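Local coordinates for magnesium transporter, putative (Shewanella oneidensis MR-1, PDB 3KXR), which probably moves magnesium or another cation across the membrane, the present chain being a soluble piece with part of the MgtE N domain and a pair of CBS domains, at residues I19-S22 and D23-P26; Q50-E53 and N54-G57. All blocks are in the same frame, centred on the assembly; numbering follows the deposited sequence.

Contact 1: residues I19-S22 and D23-P26; sequences IEWS and DYLP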
ATOM      1  N   ILE A  19      -6.245  17.573  -6.684  1.00 40.15           N
ATOM      2  CA  ILE A  19      -5.606  18.872  -6.461  1.00 39.91           C
ATOM      3  C   ILE A  19      -6.476  20.006  -6.969  1.00 40.82           C
ATOM      4  O   ILE A  19      -6.736  21.006  -6.262  1.00 39.93           O
ATOM      5  CB  ILE A  19      -4.212  18.957  -7.134  1.00 40.03           C
ATOM      6  CG1 ILE A  19      -3.211  18.056  -6.405  1.00 39.40           C
ATOM      7  CG2 ILE A  19      -3.694  20.400  -7.147  1.00 36.84           C
ATOM      8  CD1 ILE A  19      -2.718  18.619  -5.073  1.00 37.98           C
ATOM      9  N   GLU A  20      -6.962  19.821  -8.185  1.00 41.52           N
ATOM     10  CA  GLU A  20      -7.790  20.826  -8.801  1.00 42.69           C
ATOM     11  C   GLU A  20      -9.068  21.038  -7.984  1.00 42.68           C
ATOM     12  O   GLU A  20      -9.587  22.150  -7.911  1.00 43.41           O
ATOM     13  CB  GLU A  20      -8.123  20.379 -10.204  1.00 43.72           C
ATOM     14  CG  GLU A  20      -9.015  21.336 -10.968  1.00 47.47           C
ATOM     15  CD  GLU A  20      -9.744  20.633 -12.076  1.00 52.56           C
ATOM     16  OE1 GLU A  20      -9.398  19.461 -12.351  1.00 54.72           O
ATOM     17  OE2 GLU A  20     -10.669  21.250 -12.666  1.00 57.05           O
ATOM     18  N   TRP A  21      -9.551  19.981  -7.345  1.00 42.11           N
ATOM     19  CA  TRP A  21     -10.765  20.057  -6.538  1.00 42.20           C
ATOM     20  C   TRP A  21     -10.549  20.121  -5.032  1.00 41.98           C
ATOM     21  O   TRP A  21     -11.438  19.752  -4.242  1.00 41.21           O
ATOM     22  CB  TRP A  21     -11.648  18.882  -6.900  1.00 42.13           C
ATOM     23  CG  TRP A  21     -12.625  19.261  -7.903  1.00 44.70           C
ATOM     24  CD1 TRP A  21     -12.608  20.377  -8.691  1.00 46.80           C
ATOM     25  CD2 TRP A  21     -13.792  18.547  -8.242  1.00 47.15           C
ATOM     26  NE1 TRP A  21     -13.703  20.403  -9.487  1.00 48.68           N
ATOM     27  CE2 TRP A  21     -14.457  19.288  -9.232  1.00 48.60           C
ATOM     28  CE3 TRP A  21     -14.358  17.356  -7.793  1.00 48.98           C
ATOM     29  CZ2 TRP A  21     -15.662  18.871  -9.794  1.00 50.57           C
ATOM     30  CZ3 TRP A  21     -15.567  16.935  -8.351  1.00 50.57           C
ATOM     31  CH2 TRP A  21     -16.202  17.685  -9.341  1.00 50.41           C
ATOM     32  N   SER A  22      -9.381  20.625  -4.641  1.00 42.05           N
ATOM     33  CA  SER A  22      -9.008  20.661  -3.231  1.00 42.21           C
ATOM     34  C   SER A  22      -9.874  21.607  -2.418  1.00 42.29           C
ATOM     35  O   SER A  22     -10.104  21.341  -1.261  1.00 42.37           O
ATOM     36  CB  SER A  22      -7.508  20.939  -3.030  1.00 41.84           C
ATOM     37  OG  SER A  22      -7.141  22.223  -3.466  1.00 42.31           O
ATOM     38  N   ASP A  23     -10.417  22.665  -3.019  1.00 43.02           N
ATOM     39  CA  ASP A  23     -11.400  23.514  -2.295  1.00 43.75           C
ATOM     40  C   ASP A  23     -12.754  22.885  -2.092  1.00 43.31           C
ATOM     41  O   ASP A  23     -13.546  23.440  -1.366  1.00 43.78           O
ATOM     42  CB  ASP A  23     -11.628  24.877  -3.002  1.00 44.66           C
ATOM     43  CG  ASP A  23     -10.335  25.725  -3.098  1.00 47.36           C
ATOM     44  OD1 ASP A  23      -9.407  25.544  -2.276  1.00 52.88           O
ATOM     45  OD2 ASP A  23     -10.231  26.557  -4.011  1.00 50.66           O
ATOM     46  N   TYR A  24     -13.060  21.767  -2.747  1.00 42.94           N
ATOM     47  CA  TYR A  24     -14.441  21.293  -2.784  1.00 42.39           C
ATOM     48  C   TYR A  24     -14.642  19.902  -2.212  1.00 42.63           C
ATOM     49  O   TYR A  24     -15.747  19.544  -1.870  1.00 42.33           O
ATOM     50  CB  TYR A  24     -14.982  21.322  -4.221  1.00 42.62           C
ATOM     51  CG  TYR A  24     -14.729  22.610  -4.951  1.00 42.48           C
ATOM     52  CD1 TYR A  24     -15.327  23.770  -4.540  1.00 41.86           C
ATOM     53  CD2 TYR A  24     -13.878  22.659  -6.063  1.00 43.09           C
ATOM     54  CE1 TYR A  24     -15.093  24.963  -5.196  1.00 44.65           C
ATOM     55  CE2 TYR A  24     -13.646  23.851  -6.730  1.00 42.86           C
ATOM     56  CZ  TYR A  24     -14.248  24.997  -6.285  1.00 44.49           C
ATOM     57  OH  TYR A  24     -14.028  26.201  -6.920  1.00 47.69           O
ATOM     58  N   LEU A  25     -13.585  19.096  -2.166  1.00 43.37           N
ATOM     59  CA  LEU A  25     -13.649  17.744  -1.602  1.00 42.57           C
ATOM     60  C   LEU A  25     -13.263  17.820  -0.139  1.00 42.57           C
ATOM     61  O   LEU A  25     -12.287  18.480   0.177  1.00 42.35           O
ATOM     62  CB  LEU A  25     -12.651  16.832  -2.311  1.00 42.12           C
ATOM     63  CG  LEU A  25     -12.956  16.528  -3.778  1.00 42.37           C
ATOM     64  CD1 LEU A  25     -11.754  15.868  -4.472  1.00 39.84           C
ATOM     65  CD2 LEU A  25     -14.215  15.663  -3.910  1.00 38.99           C
ATOM     66  N   PRO A  26     -13.999  17.122   0.748  1.00 42.85           N
ATOM     67  CA  PRO A  26     -13.585  16.917   2.142  1.00 43.02           C
ATOM     68  C   PRO A  26     -12.221  16.236   2.226  1.00 43.80           C
ATOM     69  O   PRO A  26     -11.878  15.402   1.356  1.00 43.81           O
ATOM     70  CB  PRO A  26     -14.625  15.961   2.689  1.00 43.31           C
ATOM     71  CG  PRO A  26     -15.702  15.895   1.677  1.00 43.60           C
ATOM     72  CD  PRO A  26     -15.156  16.293   0.383  1.00 42.72           C
TER
HETATM   73  O   HOH W   1     -10.178  23.698  -5.689  1.00 40.37           O
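The backbone oxygen of Trp21 is gripped by two amides that follow it in the chain. Tyr24 N bonds to Trp21 O at 3.0 Å from above the carbonyl plane, while Leu25 N reaches Trp21 O at 3.1 Å, nearly in line with the C=O bond. Because the two donors come from different directions, one acceptor can hold the turn 21-25 closed just past the last turn of helix 15-20. A water adds a second clasp, donating to Glu20 O and accepting from Asp23 N at 2.9 Å.

The side chains close over the same turn. With CG anti to the carbonyl carbon, beside the backbone N (chi1 -48°), Tyr24 brings the CD2 edge of its ring against one face of the Trp21 indole, a T-shaped pair with planes at 83° and CD2 lying 3.7 Å from Trp21 CD1. Asp23 CB covers one face of the phenol ring. Leu25 CD1 packs on Trp21 CB at 3.9 Å. Replacing Trp21 with an alanine would probably leave the Tyr24 edge without its aromatic face and open a gap beside Arg82 and Phe79 of the second subunit.

Those two residues add a cation-pi contact and a further edge-to-face pair to the indole, and Glu20 forms a salt bridge with Arg78 of the second subunit. This tight helix-to-helix turn of the MgtE N domain links helix 15-20, whose Ile19 packs on helix 39-50, to helix 27-36, for which Pro26 is the N-cap residue, and it presents its aromatic side chains to the neighbouring subunit.

Contact 2: residues Q50-E53 and N54-G57; sequences QYSE and NEIG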
ATOM      1  N   GLN A  50       2.746  20.741  -3.627  1.00 44.98           N
ATOM      2  CA  GLN A  50       3.798  21.632  -3.177  1.00 44.35           C
ATOM      3  C   GLN A  50       4.156  22.665  -4.222  1.00 43.78           C
ATOM      4  O   GLN A  50       4.504  23.768  -3.868  1.00 43.63           O
ATOM      5  CB  GLN A  50       5.036  20.860  -2.785  1.00 44.19           C
ATOM      6  CG  GLN A  50       6.122  21.759  -2.199  1.00 46.51           C
ATOM      7  CD  GLN A  50       7.354  20.981  -1.746  1.00 50.29           C
ATOM      8  OE1 GLN A  50       7.427  19.751  -1.901  1.00 52.09           O
ATOM      9  NE2 GLN A  50       8.332  21.693  -1.193  1.00 50.43           N
ATOM     10  N   TYR A  51       4.078  22.310  -5.501  1.00 43.29           N
ATOM     11  CA  TYR A  51       4.550  23.189  -6.572  1.00 42.98           C
ATOM     12  C   TYR A  51       3.407  23.603  -7.476  1.00 43.11           C
ATOM     13  O   TYR A  51       2.579  22.781  -7.876  1.00 42.97           O
ATOM     14  CB  TYR A  51       5.661  22.508  -7.407  1.00 42.95           C
ATOM     15  CG  TYR A  51       6.897  22.173  -6.598  1.00 41.98           C
ATOM     16  CD1 TYR A  51       7.197  20.854  -6.238  1.00 41.45           C
ATOM     17  CD2 TYR A  51       7.746  23.180  -6.152  1.00 42.60           C
ATOM     18  CE1 TYR A  51       8.332  20.555  -5.462  1.00 41.53           C
ATOM     19  CE2 TYR A  51       8.893  22.890  -5.387  1.00 42.25           C
ATOM     20  CZ  TYR A  51       9.171  21.586  -5.040  1.00 41.28           C
ATOM     21  OH  TYR A  51      10.276  21.332  -4.275  1.00 40.10           O
ATOM     22  N   SER A  52       3.385  24.881  -7.821  1.00 43.45           N
ATOM     23  CA  SER A  52       2.292  25.447  -8.595  1.00 43.97           C
ATOM     24  C   SER A  52       2.502  25.133 -10.064  1.00 44.27           C
ATOM     25  O   SER A  52       3.520  24.546 -10.441  1.00 44.36           O
ATOM     26  CB  SER A  52       2.208  26.947  -8.353  1.00 43.96           C
ATOM     27  OG  SER A  52       3.458  27.549  -8.638  1.00 44.77           O
ATOM     28  N   GLU A  53       1.543  25.542 -10.885  1.00 44.51           N
ATOM     29  CA  GLU A  53       1.421  25.035 -12.246  1.00 44.81           C
ATOM     30  C   GLU A  53       2.550  25.416 -13.169  1.00 43.58           C
ATOM     31  O   GLU A  53       2.752  24.764 -14.172  1.00 43.97           O
ATOM     32  CB  GLU A  53       0.108  25.507 -12.865  1.00 45.59           C
ATOM     33  CG  GLU A  53       0.073  27.023 -13.134  1.00 49.17           C
ATOM     34  CD  GLU A  53      -1.275  27.526 -13.673  1.00 54.69           C
ATOM     35  OE1 GLU A  53      -2.157  26.695 -14.052  1.00 56.40           O
ATOM     36  OE2 GLU A  53      -1.439  28.776 -13.712  1.00 58.05           O
ATOM     37  N   ASN A  54       3.272  26.475 -12.860  1.00 42.66           N
ATOM     38  CA  ASN A  54       4.386  26.865 -13.703  1.00 42.15           C
ATOM     39  C   ASN A  54       5.728  26.644 -13.025  1.00 41.50           C
ATOM     40  O   ASN A  54       6.689  27.316 -13.357  1.00 41.19           O
ATOM     41  CB  ASN A  54       4.228  28.330 -14.149  1.00 42.31           C
ATOM     42  CG  ASN A  54       5.210  28.733 -15.277  1.00 43.20           C
ATOM     43  OD1 ASN A  54       5.522  27.942 -16.180  1.00 45.54           O
ATOM     44  ND2 ASN A  54       5.706  29.964 -15.211  1.00 41.40           N
ATOM     45  N   GLU A  55       5.808  25.687 -12.098  1.00 41.27           N
ATOM     46  CA  GLU A  55       7.083  25.321 -11.457  1.00 40.67           C
ATOM     47  C   GLU A  55       7.486  23.930 -11.880  1.00 40.03           C
ATOM     48  O   GLU A  55       6.686  23.003 -11.801  1.00 40.14           O
ATOM     49  CB  GLU A  55       6.976  25.369  -9.934  1.00 40.96           C
ATOM     50  CG  GLU A  55       6.776  26.777  -9.368  1.00 42.03           C
ATOM     51  CD  GLU A  55       6.725  26.839  -7.825  1.00 44.15           C
ATOM     52  OE1 GLU A  55       5.980  26.064  -7.177  1.00 43.04           O
ATOM     53  OE2 GLU A  55       7.425  27.704  -7.251  1.00 47.17           O
ATOM     54  N   ILE A  56       8.737  23.753 -12.292  1.00 39.18           N
ATOM     55  CA  ILE A  56       9.148  22.456 -12.809  1.00 38.30           C
ATOM     56  C   ILE A  56       9.079  21.319 -11.745  1.00 38.69           C
ATOM     57  O   ILE A  56       8.883  20.124 -12.076  1.00 37.46           O
ATOM     58  CB  ILE A  56      10.530  22.542 -13.455  1.00 38.44           C
ATOM     59  CG1 ILE A  56      10.740  21.334 -14.389  1.00 37.93           C
ATOM     60  CG2 ILE A  56      11.651  22.681 -12.380  1.00 36.60           C
ATOM     61  CD1 ILE A  56       9.623  21.112 -15.393  1.00 35.91           C
ATOM     62  N   GLY A  57       9.199  21.689 -10.470  1.00 38.75           N
ATOM     63  CA  GLY A  57       9.001  20.733  -9.381  1.00 39.25           C
ATOM     64  C   GLY A  57       7.756  19.861  -9.540  1.00 39.69           C
ATOM     65  O   GLY A  57       7.735  18.690  -9.185  1.00 39.02           O
TER
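The Tyr51 ring is sandwiched between Gly57 CA on one face and Gln50 CG on the other, with Glu55 OE1 at its edge, in the plane of the ring. Gly57 CA makes a CH-pi contact, 3.9 Å from the ring centroid and shifted toward the rim. Gln50 CG sits over the centre of the opposite face. At the edge, Tyr51 CD2 lies 3.5 Å from Glu55 OE1, and the carboxylate plane is turned 65° from that of the ring.

Ser52 to Glu55 form a type I beta turn, closed by Glu55 N bonding to Ser52 O at 3.0 Å, and this turn carries the chain from helix 39-50 toward the CBS pair, where it meets elements of the second CBS domain. The Glu55 side chain folds back across it: CG is anti to the carbonyl carbon (chi1 -67°), the chain beyond is extended, and OE1 accepts from Ser52 N at 2.9 Å, on the anti side of the carboxylate. Ser52 and Glu55 thus each donate a backbone N-H to the other. Ser52 OG adds a weak bond to Glu55 OE1 at 3.3 Å.

Ile56 and Gly57 make backbone hydrogen bonds to Thr133 and Ala131. Tyr51 packs on Ile160 of strand 159-164, and its carbonyl oxygen accepts from Arg58 NE.

Overall arrangement
Contacts 1 and 2 are both short turns that follow a helix, and both are partly buried, with their centres about 18 Å apart and their nearest atoms about 6 Å apart. Contact 1 joins helices of the N domain, its centre about 26 Å from the centre of the chain; its Trp21 ring and Glu20 carboxylate have partners on the second subunit. Contact 2, its centre about 13 Å from that of the chain, meets no other chain, holding instead the passage from helix 39-50 to the CBS domains. Contact 1 pairs two rings over a doubly gripped carbonyl, whereas contact 2 relies on a carboxylate and a glycine-covered tyrosine. Helix 39-50 links the two, touched by Ile19 and leading into 50-57.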